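Local coordinates for protein erythrocyte binding antigen 140 (Plasmodium falciparum, PDB 4GF2) that probably binds a receptor on the host red-cell surface during parasite invasion, through the two Duffy-binding-like domains held by this part of the protein, at residues N76-E79 with I85-N88; D401-I406 with K444-N449; E448-V453 with D469-Q474. The protein carries 3 engineered substitutions. All blocks are in the same frame, centred on the assembly; numbering follows the deposited sequence.

Contact 1 (N76-E79 with I85-N88); sequences NKNE and IFCN
Asn-78 meets Ile-85 and Phe-86 with the two branches of its amide. The oxygen, OD1, presses on the methyl branch of isoleucine, with Asn-78 OD1 3.1 Å from Ile-85 CG2, which is close for an oxygen against a methyl group. The nitrogen goes to the next residue: Asn-78 ND2 lies 3.8 Å from Phe-86 CA and also comes up to the edge of the phenyl ring, near its plane, at 4.0 Å from Phe-86 CD1. Amide and ring planes are turned 49° from each other, so the two groups do not stack. At the root of the side chain, Asn-78 CB rests against Phe-86 CB at 3.9 Å, and the CA atoms of Asn-78 and Phe-86 are just 5.7 Å apart. No hydrogen bond crosses between the segments.

What fixes the amide lies one shell out. Asn-78 ND2 donates to Leu-74 O, one turn back on its own helix, and to Glu-89 OE1 on the partner helix, while Lys-77 NZ forms a salt bridge with that same Glu-89 oxygen. With ND2 committed this way, OD1 is left facing Ile-85. CG2 of Ile-85 stands anti to the backbone N, which brings this methyl to the amide; the isoleucine also touches Met-189 of helix 175-202. Next to Phe-86, Cys-87 ties its helix to Cys-166 by a disulfide. This is a close turn between consecutive helices, 56-78 and 83-101, a helix-loop-helix connection in the largely helical, disulfide-braced Duffy-binding-like fold.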
ATOM      1  N   ASN A  76      20.949  20.522 -27.706  1.00 37.75           N
ATOM      2  CA  ASN A  76      21.423  20.782 -26.350  1.00 42.25           C
ATOM      3  C   ASN A  76      20.655  19.950 -25.334  1.00 42.18           C
ATOM      4  O   ASN A  76      21.212  19.476 -24.345  1.00 42.03           O
ATOM      5  CB  ASN A  76      21.288  22.263 -26.008  1.00 47.45           C
ATOM      6  CG  ASN A  76      22.193  23.136 -26.848  1.00 53.31           C
ATOM      7  OD1 ASN A  76      23.134  22.652 -27.477  1.00 56.84           O
ATOM      8  ND2 ASN A  76      21.919  24.436 -26.854  1.00 55.44           N
ATOM      9  N   LYS A  77      19.365  19.773 -25.589  1.00 42.53           N
ATOM     10  CA  LYS A  77      18.517  18.980 -24.716  1.00 42.78           C
ATOM     11  C   LYS A  77      18.998  17.538 -24.658  1.00 41.16           C
ATOM     12  O   LYS A  77      19.105  16.951 -23.583  1.00 40.86           O
ATOM     13  CB  LYS A  77      17.077  19.015 -25.219  1.00 41.97           C
ATOM     14  CG  LYS A  77      16.107  18.180 -24.401  1.00 42.68           C
ATOM     15  CD  LYS A  77      14.753  18.111 -25.087  1.00 42.45           C
ATOM     16  CE  LYS A  77      13.814  17.144 -24.397  1.00 44.38           C
ATOM     17  NZ  LYS A  77      12.599  16.899 -25.219  1.00 44.26           N
ATOM     18  N   ASN A  78      19.298  16.977 -25.823  1.00 40.04           N
ATOM     19  CA  ASN A  78      19.576  15.553 -25.925  1.00 41.82           C
ATOM     20  C   ASN A  78      21.056  15.186 -25.851  1.00 45.89           C
ATOM     21  O   ASN A  78      21.419  14.027 -26.048  1.00 44.43           O
ATOM     22  CB  ASN A  78      18.950  14.992 -27.199  1.00 41.79           C
ATOM     23  CG  ASN A  78      17.435  14.969 -27.134  1.00 45.26           C
ATOM     24  OD1 ASN A  78      16.851  14.190 -26.384  1.00 49.88           O
ATOM     25  ND2 ASN A  78      16.790  15.826 -27.920  1.00 44.16           N
ATOM     26  N   GLU A  79      21.910  16.160 -25.556  1.00 53.54           N
ATOM     27  CA  GLU A  79      23.311  15.858 -25.294  1.00 62.45           C
ATOM     28  C   GLU A  79      23.378  14.819 -24.184  1.00 64.36           C
ATOM     29  O   GLU A  79      22.707  14.954 -23.159  1.00 68.77           O
ATOM     30  CB  GLU A  79      24.083  17.112 -24.878  1.00 70.47           C
ATOM     31  CG  GLU A  79      24.740  17.859 -26.030  1.00 76.96           C
ATOM     32  CD  GLU A  79      25.667  18.965 -25.554  1.00 85.04           C
ATOM     33  OE1 GLU A  79      25.822  19.127 -24.324  1.00 89.38           O
ATOM     34  OE2 GLU A  79      26.242  19.673 -26.407  1.00 87.00           O
ATOM     35  N   ILE A  85      17.330   9.405 -29.958  1.00 39.01           N
ATOM     36  CA  ILE A  85      16.325  10.239 -29.317  1.00 37.51           C
ATOM     37  C   ILE A  85      16.273  11.605 -29.985  1.00 36.92           C
ATOM     38  O   ILE A  85      15.207  12.079 -30.371  1.00 38.38           O
ATOM     39  CB  ILE A  85      16.604  10.386 -27.809  1.00 37.66           C
ATOM     40  CG1 ILE A  85      16.385   9.043 -27.110  1.00 41.93           C
ATOM     41  CG2 ILE A  85      15.698  11.440 -27.201  1.00 35.58           C
ATOM     42  CD1 ILE A  85      16.866   9.004 -25.671  1.00 45.49           C
ATOM     43  N   PHE A  86      17.434  12.232 -30.124  1.00 35.89           N
ATOM     44  CA  PHE A  86      17.530  13.502 -30.826  1.00 35.78           C
ATOM     45  C   PHE A  86      16.933  13.379 -32.226  1.00 37.36           C
ATOM     46  O   PHE A  86      16.234  14.278 -32.693  1.00 38.63           O
ATOM     47  CB  PHE A  86      18.991  13.945 -30.905  1.00 34.92           C
ATOM     48  CG  PHE A  86      19.205  15.162 -31.748  1.00 34.26           C
ATOM     49  CD1 PHE A  86      18.527  16.339 -31.474  1.00 35.70           C
ATOM     50  CD2 PHE A  86      20.090  15.135 -32.810  1.00 34.03           C
ATOM     51  CE1 PHE A  86      18.721  17.462 -32.247  1.00 36.01           C
ATOM     52  CE2 PHE A  86      20.287  16.256 -33.590  1.00 34.26           C
ATOM     53  CZ  PHE A  86      19.604  17.422 -33.307  1.00 35.27           C
ATOM     54  N   CYS A  87      17.203  12.256 -32.885  1.00 37.32           N
ATOM     55  CA  CYS A  87      16.668  12.009 -34.218  1.00 35.50           C
ATOM     56  C   CYS A  87      15.145  12.066 -34.220  1.00 35.93           C
ATOM     57  O   CYS A  87      14.543  12.786 -35.014  1.00 36.89           O
ATOM     58  CB  CYS A  87      17.130  10.646 -34.734  1.00 34.75           C
ATOM     59  SG  CYS A  87      16.251  10.091 -36.219  1.00 48.52           S
ATOM     60  N   ASN A  88      14.524  11.300 -33.331  1.00 35.91           N
ATOM     61  CA  ASN A  88      13.071  11.239 -33.272  1.00 36.53           C
ATOM     62  C   ASN A  88      12.425  12.568 -32.897  1.00 34.55           C
ATOM     63  O   ASN A  88      11.350  12.902 -33.395  1.00 34.66           O
ATOM     64  CB  ASN A  88      12.630  10.145 -32.300  1.00 39.95           C
ATOM     65  CG  ASN A  88      13.028   8.766 -32.776  1.00 44.06           C
ATOM     66  OD1 ASN A  88      13.267   8.558 -33.962  1.00 45.44           O
ATOM     67  ND2 ASN A  88      13.107   7.819 -31.856  1.00 45.53           N
TER

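Contact 2 (D401-I406 with K444-N449); sequences DLADII and KWWDEN
Ala-403 sits on the face of the Trp-446 indole. Its CA is 3.7 Å from the centroid of the six-membered ring and only 10° off the ring normal, a CH-pi contact, while its methyl is offset toward the rim, with Ala-403 CB 3.2 Å from Trp-446 CZ2. The small residue lets the flat ring come almost onto the backbone of segment 401-406. Trp-446 reaches it because its CG is anti to the backbone N (chi1 172°), which sends the indole out across the gap to the other helix.

Trp-445 also holds CG anti to its backbone N, but as the next residue on the helix it leaves in a different direction, and Ile-406 reaches both indoles with separate branches. Ile-406 CG2 is 4.0 Å from Trp-445 CE3, whereas Ile-406 CG1 is 4.1 Å from Trp-446 CE3. Behind Trp-445, Asn-449 folds back along its own helix: Asn-449 ND2 donates to Trp-445 O at 2.9 Å, and that nitrogen also lies over the centre of the Trp-445 ring. The axes of the two segments approach to 10.1 Å, with N-to-C directions 144° apart. With no hydrogen bond between them, this buried junction rests on apolar packing and one CH-pi contact over the Trp-446 face.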
ATOM      1  N   ASP A 401      -7.146  -7.552  21.076  1.00 42.39           N
ATOM      2  CA  ASP A 401      -5.993  -6.851  21.623  1.00 39.73           C
ATOM      3  C   ASP A 401      -5.348  -5.999  20.539  1.00 38.97           C
ATOM      4  O   ASP A 401      -4.912  -4.877  20.795  1.00 39.52           O
ATOM      5  CB  ASP A 401      -4.968  -7.833  22.190  1.00 37.52           C
ATOM      6  CG  ASP A 401      -5.334  -8.335  23.573  1.00 40.11           C
ATOM      7  OD1 ASP A 401      -6.165  -7.695  24.252  1.00 42.03           O
ATOM      8  OD2 ASP A 401      -4.773  -9.367  23.991  1.00 40.76           O
ATOM      9  N   LEU A 402      -5.285  -6.535  19.325  1.00 38.25           N
ATOM     10  CA  LEU A 402      -4.720  -5.794  18.208  1.00 38.19           C
ATOM     11  C   LEU A 402      -5.537  -4.537  17.973  1.00 39.90           C
ATOM     12  O   LEU A 402      -4.985  -3.450  17.790  1.00 40.80           O
ATOM     13  CB  LEU A 402      -4.698  -6.650  16.946  1.00 40.51           C
ATOM     14  CG  LEU A 402      -3.667  -7.776  16.940  1.00 43.58           C
ATOM     15  CD1 LEU A 402      -3.925  -8.736  15.788  1.00 48.40           C
ATOM     16  CD2 LEU A 402      -2.267  -7.205  16.853  1.00 42.45           C
ATOM     17  N   ALA A 403      -6.857  -4.694  17.993  1.00 41.15           N
ATOM     18  CA  ALA A 403      -7.764  -3.570  17.834  1.00 41.02           C
ATOM     19  C   ALA A 403      -7.479  -2.500  18.886  1.00 43.11           C
ATOM     20  O   ALA A 403      -7.446  -1.307  18.581  1.00 46.41           O
ATOM     21  CB  ALA A 403      -9.199  -4.042  17.943  1.00 41.29           C
ATOM     22  N   ASP A 404      -7.276  -2.933  20.125  1.00 42.62           N
ATOM     23  CA  ASP A 404      -7.013  -2.004  21.220  1.00 42.79           C
ATOM     24  C   ASP A 404      -5.672  -1.303  21.055  1.00 38.93           C
ATOM     25  O   ASP A 404      -5.495  -0.168  21.504  1.00 37.07           O
ATOM     26  CB  ASP A 404      -7.049  -2.737  22.559  1.00 45.40           C
ATOM     27  CG  ASP A 404      -8.435  -2.758  23.169  1.00 47.58           C
ATOM     28  OD1 ASP A 404      -9.060  -1.682  23.236  1.00 46.30           O
ATOM     29  OD2 ASP A 404      -8.898  -3.845  23.575  1.00 49.81           O
ATOM     30  N   ILE A 405      -4.730  -1.983  20.413  1.00 38.67           N
ATOM     31  CA  ILE A 405      -3.396  -1.433  20.214  1.00 39.73           C
ATOM     32  C   ILE A 405      -3.431  -0.374  19.113  1.00 40.16           C
ATOM     33  O   ILE A 405      -2.839   0.695  19.250  1.00 39.94           O
ATOM     34  CB  ILE A 405      -2.390  -2.553  19.877  1.00 40.73           C
ATOM     35  CG1 ILE A 405      -2.062  -3.348  21.144  1.00 43.83           C
ATOM     36  CG2 ILE A 405      -1.112  -1.985  19.281  1.00 39.07           C
ATOM     37  CD1 ILE A 405      -1.237  -4.590  20.895  1.00 44.95           C
ATOM     38  N   ILE A 406      -4.146  -0.675  18.034  1.00 41.49           N
ATOM     39  CA  ILE A 406      -4.316   0.259  16.929  1.00 42.49           C
ATOM     40  C   ILE A 406      -5.161   1.462  17.346  1.00 43.97           C
ATOM     41  O   ILE A 406      -4.865   2.598  16.974  1.00 46.14           O
ATOM     42  CB  ILE A 406      -5.004  -0.419  15.729  1.00 44.06           C
ATOM     43  CG1 ILE A 406      -4.139  -1.559  15.186  1.00 45.16           C
ATOM     44  CG2 ILE A 406      -5.299   0.599  14.638  1.00 44.06           C
ATOM     45  CD1 ILE A 406      -2.745  -1.142  14.759  1.00 45.95           C
ATOM     46  N   LYS A 444     -11.185   5.377  13.245  1.00 54.44           N
ATOM     47  CA  LYS A 444     -11.789   5.253  11.922  1.00 55.16           C
ATOM     48  C   LYS A 444     -10.971   4.318  11.040  1.00 51.78           C
ATOM     49  O   LYS A 444     -11.524   3.558  10.243  1.00 54.84           O
ATOM     50  CB  LYS A 444     -11.914   6.623  11.255  1.00 57.91           C
ATOM     51  CG  LYS A 444     -12.974   7.517  11.874  1.00 64.00           C
ATOM     52  CD  LYS A 444     -13.020   8.873  11.185  1.00 70.01           C
ATOM     53  CE  LYS A 444     -14.129   9.751  11.744  1.00 78.18           C
ATOM     54  NZ  LYS A 444     -14.158  11.083  11.083  1.00 82.78           N
ATOM     55  N   TRP A 445      -9.653   4.370  11.187  1.00 46.82           N
ATOM     56  CA  TRP A 445      -8.774   3.543  10.376  1.00 46.44           C
ATOM     57  C   TRP A 445      -8.997   2.069  10.687  1.00 46.04           C
ATOM     58  O   TRP A 445      -9.034   1.234   9.783  1.00 47.16           O
ATOM     59  CB  TRP A 445      -7.314   3.916  10.621  1.00 45.54           C
ATOM     60  CG  TRP A 445      -6.383   3.301   9.632  1.00 44.90           C
ATOM     61  CD1 TRP A 445      -5.973   3.842   8.453  1.00 46.43           C
ATOM     62  CD2 TRP A 445      -5.750   2.023   9.730  1.00 42.48           C
ATOM     63  NE1 TRP A 445      -5.118   2.982   7.810  1.00 45.10           N
ATOM     64  CE2 TRP A 445      -4.965   1.856   8.574  1.00 43.10           C
ATOM     65  CE3 TRP A 445      -5.770   1.000  10.683  1.00 40.85           C
ATOM     66  CZ2 TRP A 445      -4.208   0.710   8.341  1.00 42.62           C
ATOM     67  CZ3 TRP A 445      -5.017  -0.137  10.453  1.00 40.28           C
ATOM     68  CH2 TRP A 445      -4.247  -0.273   9.291  1.00 41.30           C
ATOM     69  N   TRP A 446      -9.146   1.749  11.968  1.00 44.84           N
ATOM     70  CA  TRP A 446      -9.403   0.374  12.371  1.00 43.98           C
ATOM     71  C   TRP A 446     -10.734  -0.124  11.801  1.00 47.83           C
ATOM     72  O   TRP A 446     -10.825  -1.253  11.325  1.00 47.59           O
ATOM     73  CB  TRP A 446      -9.405   0.233  13.893  1.00 42.73           C
ATOM     74  CG  TRP A 446      -9.866  -1.123  14.329  1.00 43.29           C
ATOM     75  CD1 TRP A 446     -11.074  -1.441  14.873  1.00 45.94           C
ATOM     76  CD2 TRP A 446      -9.135  -2.351  14.232  1.00 42.57           C
ATOM     77  NE1 TRP A 446     -11.138  -2.788  15.131  1.00 46.29           N
ATOM     78  CE2 TRP A 446      -9.960  -3.371  14.743  1.00 44.36           C
ATOM     79  CE3 TRP A 446      -7.861  -2.687  13.762  1.00 41.02           C
ATOM     80  CZ2 TRP A 446      -9.556  -4.701  14.800  1.00 44.12           C
ATOM     81  CZ3 TRP A 446      -7.460  -4.010  13.821  1.00 41.02           C
ATOM     82  CH2 TRP A 446      -8.303  -5.000  14.338  1.00 42.47           C
ATOM     83  N   ASP A 447     -11.762   0.718  11.845  1.00 52.26           N
ATOM     84  CA  ASP A 447     -13.070   0.342  11.312  1.00 58.68           C
ATOM     85  C   ASP A 447     -12.986   0.017   9.824  1.00 56.95           C
ATOM     86  O   ASP A 447     -13.666  -0.885   9.339  1.00 57.85           O
ATOM     87  CB  ASP A 447     -14.100   1.450  11.550  1.00 67.99           C
ATOM     88  CG  ASP A 447     -14.580   1.504  12.991  1.00 74.42           C
ATOM     89  OD1 ASP A 447     -14.398   0.507  13.723  1.00 74.59           O
ATOM     90  OD2 ASP A 447     -15.151   2.541  13.389  1.00 79.21           O
ATOM     91  N   GLU A 448     -12.142   0.749   9.107  1.00 55.25           N
ATOM     92  CA  GLU A 448     -11.972   0.535   7.676  1.00 57.89           C
ATOM     93  C   GLU A 448     -11.151  -0.718   7.364  1.00 53.73           C
ATOM     94  O   GLU A 448     -11.200  -1.226   6.247  1.00 56.41           O
ATOM     95  CB  GLU A 448     -11.303   1.755   7.039  1.00 62.23           C
ATOM     96  CG  GLU A 448     -12.118   3.037   7.137  1.00 70.38           C
ATOM     97  CD  GLU A 448     -11.300   4.277   6.815  1.00 74.07           C
ATOM     98  OE1 GLU A 448     -10.118   4.131   6.441  1.00 74.03           O
ATOM     99  OE2 GLU A 448     -11.838   5.398   6.942  1.00 76.62           O
ATOM    100  N   ASN A 449     -10.401  -1.219   8.343  1.00 48.31           N
ATOM    101  CA  ASN A 449      -9.513  -2.359   8.104  1.00 46.94           C
ATOM    102  C   ASN A 449      -9.783  -3.585   8.975  1.00 47.50           C
ATOM    103  O   ASN A 449      -9.231  -4.656   8.726  1.00 47.85           O
ATOM    104  CB  ASN A 449      -8.052  -1.932   8.277  1.00 44.52           C
ATOM    105  CG  ASN A 449      -7.575  -1.024   7.161  1.00 47.47           C
ATOM    106  OD1 ASN A 449      -7.164  -1.491   6.097  1.00 49.96           O
ATOM    107  ND2 ASN A 449      -7.624   0.282   7.396  1.00 48.17           N
TER

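Contact 3 (E448-V453 with D469-Q474); sequences ENKENV and DYDKFQ
Lys-450 and Asp-471 form the one close polar contact here, a salt bridge with Lys-450 NZ 2.9 Å from Asp-471 OD1. The ammonium comes to the syn side of that oxygen but 27° out of the carboxylate plane, and it favours one oxygen, since Lys-450 NZ to Asp-471 OD2 is 3.5 Å. The lysine chain reaches across fully extended beyond CG, after a first torsion (chi1 64°) that sets CG between the backbone N and the carbonyl carbon. Its last methylene follows the same course, with Lys-450 CE 3.6 Å from Asp-471 OD1. Asp-471 OD2 pairs with Lys-475, so two lysines share the carboxylate, and Lys-450 NZ has a long, weak ion pair with Asp-447 OD1. Asp-471 lies in the first turn of helix 470-475, where the helix dipole would probably suit its negative charge.

Away from this bridge the contact is loose. The closest CA atoms, those of Lys-450 and Asp-471, are 8.4 Å apart, and the aliphatic part of the lysine only brushes Gln-474, with Lys-450 CD 4.3 Å from Gln-474 OE1. Glu-451 lies toward solvent, with no close approach to the other segment. Gln-474 marks the buried side and Glu-451 the open one.

Helix 435-457 is kinked at 451 and 452, just beyond the lysine, and Lys-450 O accepts a bond from Tyr-399 OH. Tyr-470 stacks on Trp-454 of this helix and touches Gln-396, and Phe-473 rests on Asn-397. The short helix 470-475 thus packs against both helix 435-457 and helix 388-407, while Val-453 faces helix 361-382.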
ATOM      1  N   GLU A 448     -12.142   0.749   9.107  1.00 55.25           N
ATOM      2  CA  GLU A 448     -11.972   0.535   7.676  1.00 57.89           C
ATOM      3  C   GLU A 448     -11.151  -0.718   7.364  1.00 53.73           C
ATOM      4  O   GLU A 448     -11.200  -1.226   6.247  1.00 56.41           O
ATOM      5  CB  GLU A 448     -11.303   1.755   7.039  1.00 62.23           C
ATOM      6  CG  GLU A 448     -12.118   3.037   7.137  1.00 70.38           C
ATOM      7  CD  GLU A 448     -11.300   4.277   6.815  1.00 74.07           C
ATOM      8  OE1 GLU A 448     -10.118   4.131   6.441  1.00 74.03           O
ATOM      9  OE2 GLU A 448     -11.838   5.398   6.942  1.00 76.62           O
ATOM     10  N   ASN A 449     -10.401  -1.219   8.343  1.00 48.31           N
ATOM     11  CA  ASN A 449      -9.513  -2.359   8.104  1.00 46.94           C
ATOM     12  C   ASN A 449      -9.783  -3.585   8.975  1.00 47.50           C
ATOM     13  O   ASN A 449      -9.231  -4.656   8.726  1.00 47.85           O
ATOM     14  CB  ASN A 449      -8.052  -1.932   8.277  1.00 44.52           C
ATOM     15  CG  ASN A 449      -7.575  -1.024   7.161  1.00 47.47           C
ATOM     16  OD1 ASN A 449      -7.164  -1.491   6.097  1.00 49.96           O
ATOM     17  ND2 ASN A 449      -7.624   0.282   7.396  1.00 48.17           N
ATOM     18  N   LYS A 450     -10.632  -3.437   9.984  1.00 48.04           N
ATOM     19  CA  LYS A 450     -10.840  -4.499  10.964  1.00 47.80           C
ATOM     20  C   LYS A 450     -11.431  -5.766  10.344  1.00 52.74           C
ATOM     21  O   LYS A 450     -11.270  -6.859  10.884  1.00 55.72           O
ATOM     22  CB  LYS A 450     -11.748  -4.005  12.089  1.00 47.52           C
ATOM     23  CG  LYS A 450     -13.154  -3.656  11.636  1.00 51.35           C
ATOM     24  CD  LYS A 450     -14.008  -3.195  12.798  1.00 53.79           C
ATOM     25  CE  LYS A 450     -15.422  -2.895  12.347  1.00 60.96           C
ATOM     26  NZ  LYS A 450     -16.265  -2.428  13.477  1.00 64.16           N
ATOM     27  N   GLU A 451     -12.118  -5.617   9.215  1.00 54.83           N
ATOM     28  CA  GLU A 451     -12.733  -6.756   8.543  1.00 59.80           C
ATOM     29  C   GLU A 451     -11.680  -7.656   7.895  1.00 58.32           C
ATOM     30  O   GLU A 451     -11.681  -8.871   8.095  1.00 60.30           O
ATOM     31  CB  GLU A 451     -13.740  -6.276   7.494  1.00 69.22           C
ATOM     32  CG  GLU A 451     -14.949  -5.566   8.084  1.00 81.58           C
ATOM     33  CD  GLU A 451     -15.897  -5.036   7.022  1.00 97.80           C
ATOM     34  OE1 GLU A 451     -15.541  -5.082   5.824  1.00103.59           O
ATOM     35  OE2 GLU A 451     -17.001  -4.574   7.386  1.00105.42           O
ATOM     36  N   ASN A 452     -10.784  -7.059   7.120  1.00 57.06           N
ATOM     37  CA  ASN A 452      -9.690  -7.811   6.519  1.00 55.95           C
ATOM     38  C   ASN A 452      -8.803  -8.465   7.574  1.00 50.16           C
ATOM     39  O   ASN A 452      -8.317  -9.579   7.385  1.00 49.65           O
ATOM     40  CB  ASN A 452      -8.847  -6.906   5.619  1.00 58.13           C
ATOM     41  CG  ASN A 452      -9.461  -6.713   4.247  1.00 64.46           C
ATOM     42  OD1 ASN A 452     -10.129  -7.603   3.721  1.00 67.35           O
ATOM     43  ND2 ASN A 452      -9.234  -5.545   3.658  1.00 66.33           N
ATOM     44  N   VAL A 453      -8.592  -7.773   8.687  1.00 47.00           N
ATOM     45  CA  VAL A 453      -7.775  -8.320   9.757  1.00 45.24           C
ATOM     46  C   VAL A 453      -8.408  -9.617  10.247  1.00 48.07           C
ATOM     47  O   VAL A 453      -7.724 -10.622  10.432  1.00 48.98           O
ATOM     48  CB  VAL A 453      -7.631  -7.332  10.930  1.00 43.52           C
ATOM     49  CG1 VAL A 453      -6.961  -8.009  12.120  1.00 40.83           C
ATOM     50  CG2 VAL A 453      -6.842  -6.108  10.497  1.00 43.34           C
ATOM     51  N   ASP A 469     -19.454 -12.833  16.085  1.00 74.28           N
ATOM     52  CA  ASP A 469     -19.463 -11.669  16.966  1.00 75.28           C
ATOM     53  C   ASP A 469     -18.061 -11.228  17.369  1.00 72.89           C
ATOM     54  O   ASP A 469     -17.862 -10.641  18.434  1.00 71.64           O
ATOM     55  CB  ASP A 469     -20.309 -11.956  18.208  1.00 78.87           C
ATOM     56  CG  ASP A 469     -21.779 -12.142  17.880  1.00 85.69           C
ATOM     57  OD1 ASP A 469     -22.291 -11.403  17.010  1.00 87.51           O
ATOM     58  OD2 ASP A 469     -22.420 -13.029  18.482  1.00 89.63           O
ATOM     59  N   TYR A 470     -17.090 -11.507  16.507  1.00 72.10           N
ATOM     60  CA  TYR A 470     -15.730 -11.041  16.729  1.00 66.49           C
ATOM     61  C   TYR A 470     -15.723  -9.522  16.836  1.00 64.69           C
ATOM     62  O   TYR A 470     -14.894  -8.946  17.540  1.00 63.39           O
ATOM     63  CB  TYR A 470     -14.810 -11.502  15.595  1.00 64.08           C
ATOM     64  CG  TYR A 470     -15.326 -11.185  14.208  1.00 64.64           C
ATOM     65  CD1 TYR A 470     -15.148  -9.926  13.653  1.00 60.47           C
ATOM     66  CD2 TYR A 470     -15.985 -12.145  13.452  1.00 64.51           C
ATOM     67  CE1 TYR A 470     -15.613  -9.630  12.391  1.00 63.00           C
ATOM     68  CE2 TYR A 470     -16.455 -11.857  12.184  1.00 67.14           C
ATOM     69  CZ  TYR A 470     -16.265 -10.597  11.661  1.00 66.32           C
ATOM     70  OH  TYR A 470     -16.727 -10.298  10.401  1.00 69.32           O
ATOM     71  N   ASP A 471     -16.660  -8.877  16.147  1.00 66.62           N
ATOM     72  CA  ASP A 471     -16.742  -7.422  16.158  1.00 68.11           C
ATOM     73  C   ASP A 471     -17.273  -6.907  17.493  1.00 67.79           C
ATOM     74  O   ASP A 471     -16.705  -5.986  18.078  1.00 67.19           O
ATOM     75  CB  ASP A 471     -17.630  -6.925  15.019  1.00 76.38           C
ATOM     76  CG  ASP A 471     -17.564  -5.423  14.845  1.00 80.88           C
ATOM     77  OD1 ASP A 471     -16.505  -4.837  15.155  1.00 79.50           O
ATOM     78  OD2 ASP A 471     -18.567  -4.828  14.399  1.00 85.32           O
ATOM     79  N   LYS A 472     -18.367  -7.498  17.968  1.00 68.40           N
ATOM     80  CA  LYS A 472     -18.919  -7.136  19.271  1.00 66.17           C
ATOM     81  C   LYS A 472     -17.899  -7.393  20.372  1.00 63.76           C
ATOM     82  O   LYS A 472     -17.753  -6.594  21.296  1.00 62.83           O
ATOM     83  CB  LYS A 472     -20.194  -7.930  19.567  1.00 67.99           C
ATOM     84  CG  LYS A 472     -21.481  -7.242  19.139  1.00 72.65           C
ATOM     85  CD  LYS A 472     -22.701  -8.052  19.562  1.00 79.90           C
ATOM     86  CE  LYS A 472     -23.998  -7.327  19.235  1.00 87.82           C
ATOM     87  NZ  LYS A 472     -25.196  -8.102  19.665  1.00 94.27           N
ATOM     88  N   PHE A 473     -17.202  -8.518  20.273  1.00 63.54           N
ATOM     89  CA  PHE A 473     -16.213  -8.886  21.276  1.00 61.91           C
ATOM     90  C   PHE A 473     -15.121  -7.825  21.378  1.00 60.56           C
ATOM     91  O   PHE A 473     -14.681  -7.474  22.475  1.00 57.67           O
ATOM     92  CB  PHE A 473     -15.598 -10.244  20.939  1.00 60.51           C
ATOM     93  CG  PHE A 473     -14.654 -10.753  21.985  1.00 55.54           C
ATOM     94  CD1 PHE A 473     -15.112 -11.074  23.250  1.00 56.08           C
ATOM     95  CD2 PHE A 473     -13.307 -10.917  21.702  1.00 53.01           C
ATOM     96  CE1 PHE A 473     -14.247 -11.545  24.215  1.00 54.54           C
ATOM     97  CE2 PHE A 473     -12.437 -11.387  22.661  1.00 51.69           C
ATOM     98  CZ  PHE A 473     -12.905 -11.703  23.921  1.00 53.20           C
ATOM     99  N   GLN A 474     -14.698  -7.308  20.230  1.00 63.99           N
ATOM    100  CA  GLN A 474     -13.643  -6.303  20.184  1.00 66.06           C
ATOM    101  C   GLN A 474     -14.084  -4.994  20.834  1.00 66.66           C
ATOM    102  O   GLN A 474     -13.252  -4.207  21.283  1.00 67.40           O
ATOM    103  CB  GLN A 474     -13.217  -6.057  18.734  1.00 70.53           C
ATOM    104  CG  GLN A 474     -12.183  -4.957  18.562  1.00 71.95           C
ATOM    105  CD  GLN A 474     -12.770  -3.691  17.962  1.00 74.10           C
ATOM    106  OE1 GLN A 474     -13.616  -3.749  17.065  1.00 76.58           O
ATOM    107  NE2 GLN A 474     -12.326  -2.537  18.457  1.00 73.44           N
TER

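Contacts 2 and 3 are one continuous piece of the second Duffy-binding-like domain: their centres are about 8 Å apart, they share Glu-448 and Asn-449, and both draw on helix 435-457. The joint is Gln-474. Its OE1 is 3.3 Å from Trp-446 NE1, probably a hydrogen bond though a weak one, and its CG is 3.2 Å from Ala-403 CB. Val-453 CG1 adds packing against Trp-446 CH2. Gln-474 thus touches both the buried indole and the lysine of the salt bridge. Contact 1 belongs to the other Duffy-binding range, with its centre about 53 Å from that of contact 2 and 57 Å from that of contact 3, and touches neither.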